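Local coordinates for serine proteinase inhibitor 1 (Myxoma virus, PDB 6BJ5), which inhibits serine endopeptidases as a member of the poxvirus branch of the serpin family and is important for the virulence of the virus, at residues Met180-Leu186 against Lys241-Val247; Val196-Thr201 against Leu213-Asp219; Lys151-Arg155 against Leu203-Arg208. One frame throughout, in Å; residues are numbered along the deposited sequence.

Contact 1: Met180-Leu186 against Lys241-Val247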
loop_
_atom_site.group_PDB
_atom_site.type_symbol
_atom_site.label_atom_id
_atom_site.label_comp_id
_atom_site.label_asym_id
_atom_site.label_seq_id
_atom_site.Cartn_x
_atom_site.Cartn_y
_atom_site.Cartn_z
ATOM N N MET A 180 -14.081 -16.893 8.490
ATOM C CA MET A 180 -13.172 -18.019 8.616
ATOM C C MET A 180 -12.893 -18.315 10.087
ATOM O O MET A 180 -13.062 -17.457 10.960
ATOM C CB MET A 180 -11.868 -17.717 7.871
ATOM C CG MET A 180 -12.076 -17.260 6.443
ATOM S SD MET A 180 -10.505 -17.037 5.582
ATOM C CE MET A 180 -9.733 -15.647 6.446
ATOM N N ASN A 181 -12.481 -19.555 10.364
ATOM C CA ASN A 181 -12.324 -19.992 11.746
ATOM C C ASN A 181 -11.291 -21.107 11.804
ATOM O O ASN A 181 -11.401 -22.092 11.064
ATOM C CB ASN A 181 -13.663 -20.475 12.312
ATOM C CG ASN A 181 -13.576 -20.917 13.775
ATOM O OD1 ASN A 181 -12.519 -20.873 14.408
ATOM N ND2 ASN A 181 -14.705 -21.358 14.308
ATOM N N LYS A 182 -10.282 -20.944 12.660
ATOM C CA LYS A 182 -9.278 -21.995 12.825
ATOM C C LYS A 182 -8.636 -21.920 14.210
ATOM O O LYS A 182 -8.708 -20.899 14.915
ATOM C CB LYS A 182 -8.186 -21.918 11.749
ATOM C CG LYS A 182 -7.050 -20.916 12.098
ATOM C CD LYS A 182 -5.994 -20.903 11.011
ATOM C CE LYS A 182 -5.182 -19.638 11.022
ATOM N NZ LYS A 182 -3.839 -19.914 10.422
ATOM N N ILE A 183 -7.983 -23.022 14.580
ATOM C CA ILE A 183 -7.113 -23.068 15.750
ATOM C C ILE A 183 -5.678 -23.146 15.263
ATOM O O ILE A 183 -5.371 -23.877 14.310
ATOM C CB ILE A 183 -7.445 -24.243 16.686
ATOM C CG1 ILE A 183 -8.752 -23.963 17.434
ATOM C CG2 ILE A 183 -6.301 -24.486 17.648
ATOM C CD1 ILE A 183 -9.345 -25.182 18.108
ATOM N N ASP A 184 -4.816 -22.338 15.872
ATOM C CA ASP A 184 -3.437 -22.226 15.425
ATOM C C ASP A 184 -2.661 -21.591 16.569
ATOM O O ASP A 184 -3.236 -20.879 17.404
ATOM C CB ASP A 184 -3.359 -21.394 14.128
ATOM C CG ASP A 184 -2.030 -21.510 13.406
ATOM O OD1 ASP A 184 -1.079 -22.066 13.987
ATOM O OD2 ASP A 184 -1.950 -21.044 12.243
ATOM N N THR A 185 -1.357 -21.876 16.613
ATOM C CA THR A 185 -0.422 -21.237 17.541
ATOM C C THR A 185 0.380 -20.161 16.826
ATOM O O THR A 185 1.091 -20.444 15.846
ATOM C CB THR A 185 0.486 -22.239 18.265
ATOM O OG1 THR A 185 -0.247 -23.418 18.629
ATOM C CG2 THR A 185 1.248 -21.608 19.428
ATOM N N LEU A 186 0.262 -18.938 17.355
ATOM C CA LEU A 186 0.630 -17.682 16.732
ATOM C C LEU A 186 1.072 -16.707 17.815
ATOM O O LEU A 186 0.609 -16.785 18.955
ATOM C CB LEU A 186 -0.575 -17.067 16.028
ATOM C CG LEU A 186 -1.450 -17.916 15.122
ATOM C CD1 LEU A 186 -2.754 -17.146 14.861
ATOM C CD2 LEU A 186 -0.723 -18.308 13.824
ATOM N N LYS A 241 4.033 -16.023 21.791
ATOM C CA LYS A 241 3.358 -17.189 21.250
ATOM C C LYS A 241 2.303 -17.709 22.244
ATOM O O LYS A 241 2.328 -17.399 23.441
ATOM C CB LYS A 241 4.381 -18.259 20.882
ATOM C CG LYS A 241 3.781 -19.389 20.071
ATOM C CD LYS A 241 4.766 -20.481 19.676
ATOM C CE LYS A 241 5.353 -20.272 18.293
ATOM N NZ LYS A 241 6.153 -21.463 17.865
ATOM N N ASP A 242 1.341 -18.478 21.721
ATOM C CA ASP A 242 0.106 -18.857 22.415
ATOM C C ASP A 242 -0.753 -19.661 21.435
ATOM O O ASP A 242 -0.654 -19.479 20.221
ATOM C CB ASP A 242 -0.631 -17.594 22.897
ATOM C CG ASP A 242 -1.902 -17.885 23.674
ATOM O OD1 ASP A 242 -2.129 -17.191 24.681
ATOM O OD2 ASP A 242 -2.693 -18.767 23.285
ATOM N N VAL A 243 -1.592 -20.550 21.968
ATOM C CA VAL A 243 -2.560 -21.297 21.159
ATOM C C VAL A 243 -3.791 -20.428 20.938
ATOM O O VAL A 243 -4.435 -19.986 21.896
ATOM C CB VAL A 243 -2.935 -22.619 21.846
ATOM C CG1 VAL A 243 -4.099 -23.291 21.131
ATOM C CG2 VAL A 243 -1.738 -23.532 21.899
ATOM N N CYS A 244 -4.158 -20.203 19.686
ATOM C CA CYS A 244 -5.243 -19.272 19.432
ATOM C C CYS A 244 -6.341 -19.884 18.589
ATOM O O CYS A 244 -6.120 -20.814 17.799
ATOM C CB CYS A 244 -4.784 -18.001 18.694
ATOM S SG CYS A 244 -3.565 -16.997 19.489
ATOM N N GLN A 245 -7.527 -19.309 18.782
ATOM C CA GLN A 245 -8.645 -19.407 17.862
ATOM C C GLN A 245 -8.725 -18.073 17.125
ATOM O O GLN A 245 -8.885 -17.016 17.754
ATOM C CB GLN A 245 -9.963 -19.716 18.582
ATOM C CG GLN A 245 -11.050 -20.185 17.596
ATOM C CD GLN A 245 -12.455 -20.264 18.184
ATOM O OE1 GLN A 245 -12.676 -19.950 19.349
ATOM N NE2 GLN A 245 -13.419 -20.670 17.356
ATOM N N VAL A 246 -8.601 -18.127 15.802
ATOM C CA VAL A 246 -8.705 -16.957 14.937
ATOM C C VAL A 246 -10.020 -17.051 14.180
ATOM O O VAL A 246 -10.266 -18.034 13.470
ATOM C CB VAL A 246 -7.510 -16.876 13.979
ATOM C CG1 VAL A 246 -7.612 -15.680 13.066
ATOM C CG2 VAL A 246 -6.232 -16.858 14.772
ATOM N N VAL A 247 -10.884 -16.063 14.371
ATOM C CA VAL A 247 -12.158 -15.963 13.673
ATOM C C VAL A 247 -12.117 -14.644 12.898
ATOM O O VAL A 247 -12.240 -13.562 13.486
ATOM C CB VAL A 247 -13.338 -16.014 14.644
ATOM C CG1 VAL A 247 -14.665 -15.873 13.900
ATOM C CG2 VAL A 247 -13.284 -17.285 15.493
#
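One face of this antiparallel strand pair holds a charged pair, K182 and D184, beside C244 and V246. The p rotamer of K182 (chi1 84°), followed by an extended chain, brings NZ of K182 to 2.9 Å from OD2 of D184, an i to i+2 salt bridge along one strand. NZ of K182 also reaches H156 O and its ammonium makes a cation-pi contact with F158, while D184 OD1 bonds to H156 ND1. On the same face L186 takes the m,t rotamer: its CA-to-CB bond points away from K241-V247, yet CD1 of L186 lies 3.5 Å from CG2 of V246 and 4.4 Å from CB of C244. The other face carries N181, I183, T185, V243, Q245 and V247. There the t rotamers of N181 and Q245 set up a diagonal cross-strand bond, Q245 NE2 to N181 OD1, 3.1 Å at 164°. T185, with chi1 at -40°, lays CG2 3.4 Å from CG of K241. Behind the side chains the register is regular: K182-V246 and D184-C244 are hydrogen-bonded pairs, with D184 N to C244 O at 2.8 Å and C244 N to D184 O at 2.6 Å, and L186 N adds a 3.1 Å bond to D242 O. The segment axes approach to 4.5 Å at 150°. In serpin terms this is the junction of the third and second strands of sheet C. C244 to V247 pair with a parallel strand of the second chain, I10 of that chain packing on C244, whereas L186 rests on T201, L203 and P204 of strand 198-204.

Contact 2: Val196-Thr201 against Leu213-Asp219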
loop_
_atom_site.group_PDB
_atom_site.type_symbol
_atom_site.label_atom_id
_atom_site.label_comp_id
_atom_site.label_asym_id
_atom_site.label_seq_id
_atom_site.Cartn_x
_atom_site.Cartn_y
_atom_site.Cartn_z
ATOM N N VAL A 196 -6.420 1.900 23.247
ATOM C CA VAL A 196 -7.632 1.913 24.036
ATOM C C VAL A 196 -8.130 0.487 24.069
ATOM O O VAL A 196 -9.318 0.222 23.915
ATOM C CB VAL A 196 -8.664 2.865 23.431
ATOM C CG1 VAL A 196 -8.237 4.309 23.613
ATOM C CG2 VAL A 196 -8.814 2.562 21.946
ATOM N N GLY A 197 -7.200 -0.434 24.279
ATOM C CA GLY A 197 -7.501 -1.853 24.313
ATOM C C GLY A 197 -7.661 -2.464 22.930
ATOM O O GLY A 197 -8.551 -2.093 22.154
ATOM N N TYR A 198 -6.813 -3.444 22.641
ATOM C CA TYR A 198 -6.756 -4.105 21.345
ATOM C C TYR A 198 -5.789 -5.274 21.459
ATOM O O TYR A 198 -5.037 -5.391 22.430
ATOM C CB TYR A 198 -6.312 -3.147 20.227
ATOM C CG TYR A 198 -4.895 -2.583 20.338
ATOM C CD1 TYR A 198 -3.805 -3.259 19.781
ATOM C CD2 TYR A 198 -4.660 -1.367 20.965
ATOM C CE1 TYR A 198 -2.524 -2.747 19.863
ATOM C CE2 TYR A 198 -3.381 -0.849 21.057
ATOM C CZ TYR A 198 -2.319 -1.543 20.500
ATOM O OH TYR A 198 -1.046 -1.033 20.591
ATOM N N SER A 199 -5.796 -6.120 20.440
ATOM C CA SER A 199 -4.830 -7.195 20.316
ATOM C C SER A 199 -4.120 -7.078 18.978
ATOM O O SER A 199 -4.572 -6.379 18.069
ATOM C CB SER A 199 -5.490 -8.562 20.410
ATOM O OG SER A 199 -6.332 -8.722 19.300
ATOM N N VAL A 200 -2.997 -7.775 18.866
ATOM C CA VAL A 200 -2.261 -7.877 17.613
ATOM C C VAL A 200 -1.837 -9.328 17.472
ATOM O O VAL A 200 -1.375 -9.941 18.441
ATOM C CB VAL A 200 -1.040 -6.931 17.569
ATOM C CG1 VAL A 200 -0.305 -7.052 16.245
ATOM C CG2 VAL A 200 -1.466 -5.497 17.801
ATOM N N THR A 201 -2.021 -9.889 16.282
ATOM C CA THR A 201 -1.799 -11.306 16.058
ATOM C C THR A 201 -1.096 -11.483 14.722
ATOM O O THR A 201 -1.504 -10.885 13.725
ATOM C CB THR A 201 -3.144 -12.057 16.072
ATOM O OG1 THR A 201 -3.816 -11.821 17.321
ATOM C CG2 THR A 201 -2.945 -13.553 15.847
ATOM N N LEU A 213 -0.151 -8.936 10.245
ATOM C CA LEU A 213 -0.487 -8.507 11.583
ATOM C C LEU A 213 -1.953 -8.137 11.552
ATOM O O LEU A 213 -2.371 -7.316 10.727
ATOM C CB LEU A 213 0.374 -7.316 12.008
ATOM C CG LEU A 213 1.886 -7.582 12.016
ATOM C CD1 LEU A 213 2.623 -6.329 12.389
ATOM C CD2 LEU A 213 2.248 -8.729 12.966
ATOM N N LEU A 214 -2.732 -8.768 12.418
ATOM C CA LEU A 214 -4.148 -8.484 12.550
ATOM C C LEU A 214 -4.329 -7.760 13.883
ATOM O O LEU A 214 -3.898 -8.255 14.933
ATOM C CB LEU A 214 -4.948 -9.778 12.456
ATOM C CG LEU A 214 -6.447 -9.779 12.787
ATOM C CD1 LEU A 214 -7.250 -9.052 11.715
ATOM C CD2 LEU A 214 -6.954 -11.189 12.952
ATOM N N VAL A 215 -4.909 -6.573 13.816
ATOM C CA VAL A 215 -5.087 -5.643 14.920
ATOM C C VAL A 215 -6.583 -5.513 15.170
ATOM O O VAL A 215 -7.303 -4.986 14.310
ATOM C CB VAL A 215 -4.465 -4.275 14.581
ATOM C CG1 VAL A 215 -4.599 -3.271 15.745
ATOM C CG2 VAL A 215 -2.996 -4.441 14.168
ATOM N N VAL A 216 -7.059 -5.969 16.326
ATOM C CA VAL A 216 -8.490 -5.935 16.636
ATOM C C VAL A 216 -8.694 -4.992 17.815
ATOM O O VAL A 216 -8.403 -5.371 18.961
ATOM C CB VAL A 216 -9.052 -7.330 16.948
ATOM C CG1 VAL A 216 -10.544 -7.205 17.262
ATOM C CG2 VAL A 216 -8.790 -8.338 15.816
ATOM N N PRO A 217 -9.217 -3.767 17.610
ATOM C CA PRO A 217 -9.290 -2.802 18.713
ATOM C C PRO A 217 -10.699 -2.503 19.178
ATOM O O PRO A 217 -11.677 -2.843 18.507
ATOM C CB PRO A 217 -8.672 -1.548 18.091
ATOM C CG PRO A 217 -9.266 -1.570 16.691
ATOM C CD PRO A 217 -9.397 -3.083 16.316
ATOM N N ASP A 218 -10.810 -1.845 20.329
ATOM C CA ASP A 218 -12.094 -1.302 20.751
ATOM C C ASP A 218 -12.421 0.021 20.064
ATOM O O ASP A 218 -13.593 0.416 20.038
ATOM C CB ASP A 218 -12.098 -1.109 22.270
ATOM C CG ASP A 218 -11.827 -2.407 23.031
ATOM O OD1 ASP A 218 -12.103 -3.505 22.488
ATOM O OD2 ASP A 218 -11.323 -2.323 24.173
ATOM N N ASP A 219 -11.410 0.691 19.500
ATOM C CA ASP A 219 -11.561 1.948 18.760
ATOM C C ASP A 219 -10.512 1.944 17.656
ATOM O O ASP A 219 -9.317 2.103 17.932
ATOM C CB ASP A 219 -11.389 3.177 19.658
ATOM C CG ASP A 219 -11.713 4.503 18.940
ATOM O OD1 ASP A 219 -11.762 4.539 17.690
ATOM O OD2 ASP A 219 -11.885 5.537 19.627
HETATM O O HOH W 1 -5.310 -9.725 17.104
#
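T201, V196 and L214 lose the most surface here, 59, 57 and 51 Å², and they lie toward the two ends of the paired segments. At one end T201 and L214 form an antiparallel hydrogen-bonded pair, CA atoms 5.1 Å apart, with T201 N to L214 O and L214 N to T201 O both at 2.8 Å. Their side chains lie on the face shared with S199 and V216, where L214 packs on F16 of the second chain and T201 on L186 and on I10 of the second chain. A water bridges the polar groups: it stands 2.6 Å from S199 OG and 2.6 Å from T201 OG1, and donates to L214 O at 3.0 Å, so this carbonyl serves both the partner strand and the solvent molecule. At the other end V196, poorly ordered, places CG2 3.5 Å from CB of D219. The pairing persists through G197, whose O accepts D218 N at 2.9 Å; G197 has a phi of 79°, and a CB on it would sit only 2.7 Å from D218 OD2, which is consistent with glycine at this position. Between the ends, S199 N to V216 O and V216 N to S199 O are both 3.1 Å, and the axes run 169° apart. On the apolar face V200 CG2 meets V215 CG2 at 4.1 Å. These are the second and third strands of serpin sheet B. Helices 220-226 and 229-238 cover their apolar face, with Y198 OH bonded to W235 NE1; D219 N-caps helix 220-226, strand 188-191 flanks Y198 and V200, and an antiparallel strand of the second chain pairs with L213 and V215.

Contact 3: Lys151-Arg155 against Leu203-Arg208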
loop_
_atom_site.group_PDB
_atom_site.type_symbol
_atom_site.label_atom_id
_atom_site.label_comp_id
_atom_site.label_asym_id
_atom_site.label_seq_id
_atom_site.Cartn_x
_atom_site.Cartn_y
_atom_site.Cartn_z
ATOM N N LYS A 151 1.304 -12.616 -3.870
ATOM C CA LYS A 151 0.318 -13.687 -3.814
ATOM C C LYS A 151 0.973 -14.862 -3.100
ATOM O O LYS A 151 1.910 -15.458 -3.635
ATOM C CB LYS A 151 -0.160 -14.052 -5.219
ATOM C CG LYS A 151 -1.300 -15.039 -5.248
ATOM C CD LYS A 151 -1.795 -15.247 -6.667
ATOM C CE LYS A 151 -2.994 -16.176 -6.683
ATOM N NZ LYS A 151 -2.646 -17.519 -6.131
ATOM N N THR A 152 0.471 -15.203 -1.909
ATOM C CA THR A 152 1.105 -16.181 -1.025
ATOM C C THR A 152 0.066 -16.887 -0.154
ATOM O O THR A 152 -0.866 -16.256 0.355
ATOM C CB THR A 152 2.145 -15.515 -0.105
ATOM O OG1 THR A 152 2.961 -14.598 -0.853
ATOM C CG2 THR A 152 3.037 -16.575 0.563
ATOM N N SER A 153 0.271 -18.182 0.080
ATOM C CA SER A 153 -0.616 -18.923 0.969
ATOM C C SER A 153 -0.266 -18.647 2.422
ATOM O O SER A 153 0.803 -18.109 2.737
ATOM C CB SER A 153 -0.508 -20.422 0.727
ATOM O OG SER A 153 -0.651 -20.717 -0.647
ATOM N N TRP A 154 -1.209 -18.970 3.309
ATOM C CA TRP A 154 -0.911 -18.967 4.734
ATOM C C TRP A 154 0.078 -20.088 5.054
ATOM O O TRP A 154 0.198 -21.076 4.321
ATOM C CB TRP A 154 -2.179 -19.166 5.574
ATOM C CG TRP A 154 -3.236 -18.136 5.375
ATOM C CD1 TRP A 154 -4.479 -18.316 4.823
ATOM C CD2 TRP A 154 -3.153 -16.757 5.736
ATOM N NE1 TRP A 154 -5.172 -17.118 4.815
ATOM C CE2 TRP A 154 -4.376 -16.150 5.372
ATOM C CE3 TRP A 154 -2.163 -15.972 6.332
ATOM C CZ2 TRP A 154 -4.620 -14.798 5.576
ATOM C CZ3 TRP A 154 -2.410 -14.636 6.539
ATOM C CH2 TRP A 154 -3.629 -14.059 6.159
ATOM N N ARG A 155 0.800 -19.932 6.163
ATOM C CA ARG A 155 1.581 -21.063 6.646
ATOM C C ARG A 155 0.645 -22.208 7.061
ATOM O O ARG A 155 0.832 -23.364 6.660
ATOM C CB ARG A 155 2.494 -20.627 7.798
ATOM C CG ARG A 155 3.432 -21.746 8.230
ATOM C CD ARG A 155 4.107 -21.494 9.569
ATOM N NE ARG A 155 4.863 -22.682 9.971
ATOM C CZ ARG A 155 5.416 -22.866 11.164
ATOM N NH1 ARG A 155 5.301 -21.940 12.108
ATOM N NH2 ARG A 155 6.073 -23.992 11.417
ATOM N N LEU A 203 -0.193 -13.624 11.578
ATOM C CA LEU A 203 -0.526 -14.731 10.702
ATOM C C LEU A 203 0.581 -14.875 9.676
ATOM O O LEU A 203 0.674 -14.050 8.759
ATOM C CB LEU A 203 -1.863 -14.472 10.012
ATOM C CG LEU A 203 -3.035 -14.130 10.922
ATOM C CD1 LEU A 203 -4.133 -13.511 10.089
ATOM C CD2 LEU A 203 -3.545 -15.397 11.566
ATOM N N PRO A 204 1.476 -15.843 9.807
ATOM C CA PRO A 204 2.552 -15.972 8.821
ATOM C C PRO A 204 2.099 -16.603 7.514
ATOM O O PRO A 204 1.281 -17.524 7.486
ATOM C CB PRO A 204 3.564 -16.875 9.533
ATOM C CG PRO A 204 2.752 -17.668 10.495
ATOM C CD PRO A 204 1.674 -16.732 10.969
ATOM N N TYR A 205 2.706 -16.136 6.423
ATOM C CA TYR A 205 2.476 -16.726 5.112
ATOM C C TYR A 205 3.451 -17.871 4.921
ATOM O O TYR A 205 4.374 -18.055 5.711
ATOM C CB TYR A 205 2.646 -15.697 3.992
ATOM C CG TYR A 205 1.576 -14.645 3.994
ATOM C CD1 TYR A 205 0.293 -14.933 3.563
ATOM C CD2 TYR A 205 1.845 -13.371 4.482
ATOM C CE1 TYR A 205 -0.685 -13.974 3.605
ATOM C CE2 TYR A 205 0.887 -12.411 4.522
ATOM C CZ TYR A 205 -0.381 -12.716 4.091
ATOM O OH TYR A 205 -1.351 -11.751 4.141
ATOM N N LYS A 206 3.244 -18.647 3.850
ATOM C CA LYS A 206 3.992 -19.893 3.696
ATOM C C LYS A 206 5.474 -19.621 3.450
ATOM O O LYS A 206 6.323 -20.444 3.799
ATOM C CB LYS A 206 3.370 -20.742 2.578
ATOM C CG LYS A 206 4.234 -21.871 2.023
ATOM C CD LYS A 206 3.532 -22.575 0.857
ATOM C CE LYS A 206 4.467 -23.491 0.063
ATOM N NZ LYS A 206 3.994 -23.640 -1.349
ATOM N N ARG A 207 5.810 -18.445 2.911
ATOM C CA ARG A 207 7.213 -18.066 2.766
ATOM C C ARG A 207 7.888 -17.890 4.127
ATOM O O ARG A 207 9.064 -18.223 4.293
ATOM C CB ARG A 207 7.312 -16.774 1.945
ATOM C CG ARG A 207 6.781 -16.826 0.487
ATOM C CD ARG A 207 7.541 -17.796 -0.435
ATOM N NE ARG A 207 7.332 -19.197 -0.070
ATOM C CZ ARG A 207 7.960 -20.227 -0.627
ATOM N NH1 ARG A 207 7.700 -21.462 -0.214
ATOM N NH2 ARG A 207 8.846 -20.027 -1.591
ATOM N N ARG A 208 7.158 -17.357 5.100
ATOM C CA ARG A 208 7.550 -16.954 6.451
ATOM C C ARG A 208 8.463 -15.718 6.478
ATOM O O ARG A 208 8.897 -15.346 7.567
ATOM C CB ARG A 208 8.197 -18.086 7.270
ATOM C CG ARG A 208 7.348 -18.440 8.518
ATOM C CD ARG A 208 8.057 -19.216 9.636
ATOM N NE ARG A 208 8.179 -20.652 9.382
ATOM C CZ ARG A 208 9.325 -21.325 9.415
ATOM N NH1 ARG A 208 10.450 -20.687 9.701
ATOM N NH2 ARG A 208 9.341 -22.632 9.172
#
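The backbones of K151-R155 and L203-R208 meet at a single bridge, W154 to Y205, with CA atoms 4.1 Å apart. Two hydrogen bonds flank it: K206 N to S153 O at 2.7 Å (147°) and R155 N to P204 O at 2.8 Å (165°). Immediately beyond, Y205 to R208 is a type I beta turn closed by R208 N to Y205 O at 2.9 Å. Among the side chains, R155, W154 and Y205 give up the most surface. The W154 and Y205 rings are nearly parallel, 9° between planes, but slid apart: the six-membered ring of W154 and the Y205 ring have centroids 4.7 Å apart and barely overlap, and CE1 of Y205 sits over the W154 face, 3.5 Å from CZ3. L203 CB also comes within 3.5 Å of W154 CZ3. Towards the turn, T152 CG2 packs 3.6 Å from Y205 CB and 3.8 Å from R207 CG. R155 CB lies 4.0 Å from P204 CG, and farther out R208 NE lies over one face of the R155 guanidinium, 3.9 Å from R155 NE, a close approach of like charges. W154 NE1 bonds to D302 O and Y205 OH to T306 OG1, on strands 293-302 and 305-314. The location matches the serpin breach, where the reactive-centre loop enters sheet A; strand 305-314 in mid-sheet is consistent with the loop-inserted state. The chemistry therefore implies a division: aromatic packing and satisfied polar groups inside, tied to strands 293-302 and 305-314, and a basic, solvent-facing turn held without a compensating acid from either segment.

Contact 2 is the most buried of the three, 8 of its 13 touching residues being buried, against 5 of 14 in contact 1 and 3 of 10 in contact 3. Contact 1 lies farthest out, centred 28 Å from the chain centre. Contacts 2 and 3 share strand 198-204, one through regular pairing, the other through a lone bridge at its end; contacts 1 and 3 reach the same large mixed sheet. L186 joins the set: its CD1 lies 3.7 Å from T201 CG2 and 3.8 Å from L203 CD2. Chemistry follows place: an intrastrand salt bridge and partly exposed amides in sheet C, aliphatic packing under helices in sheet B, slipped aromatics beside arginines at the probable breach.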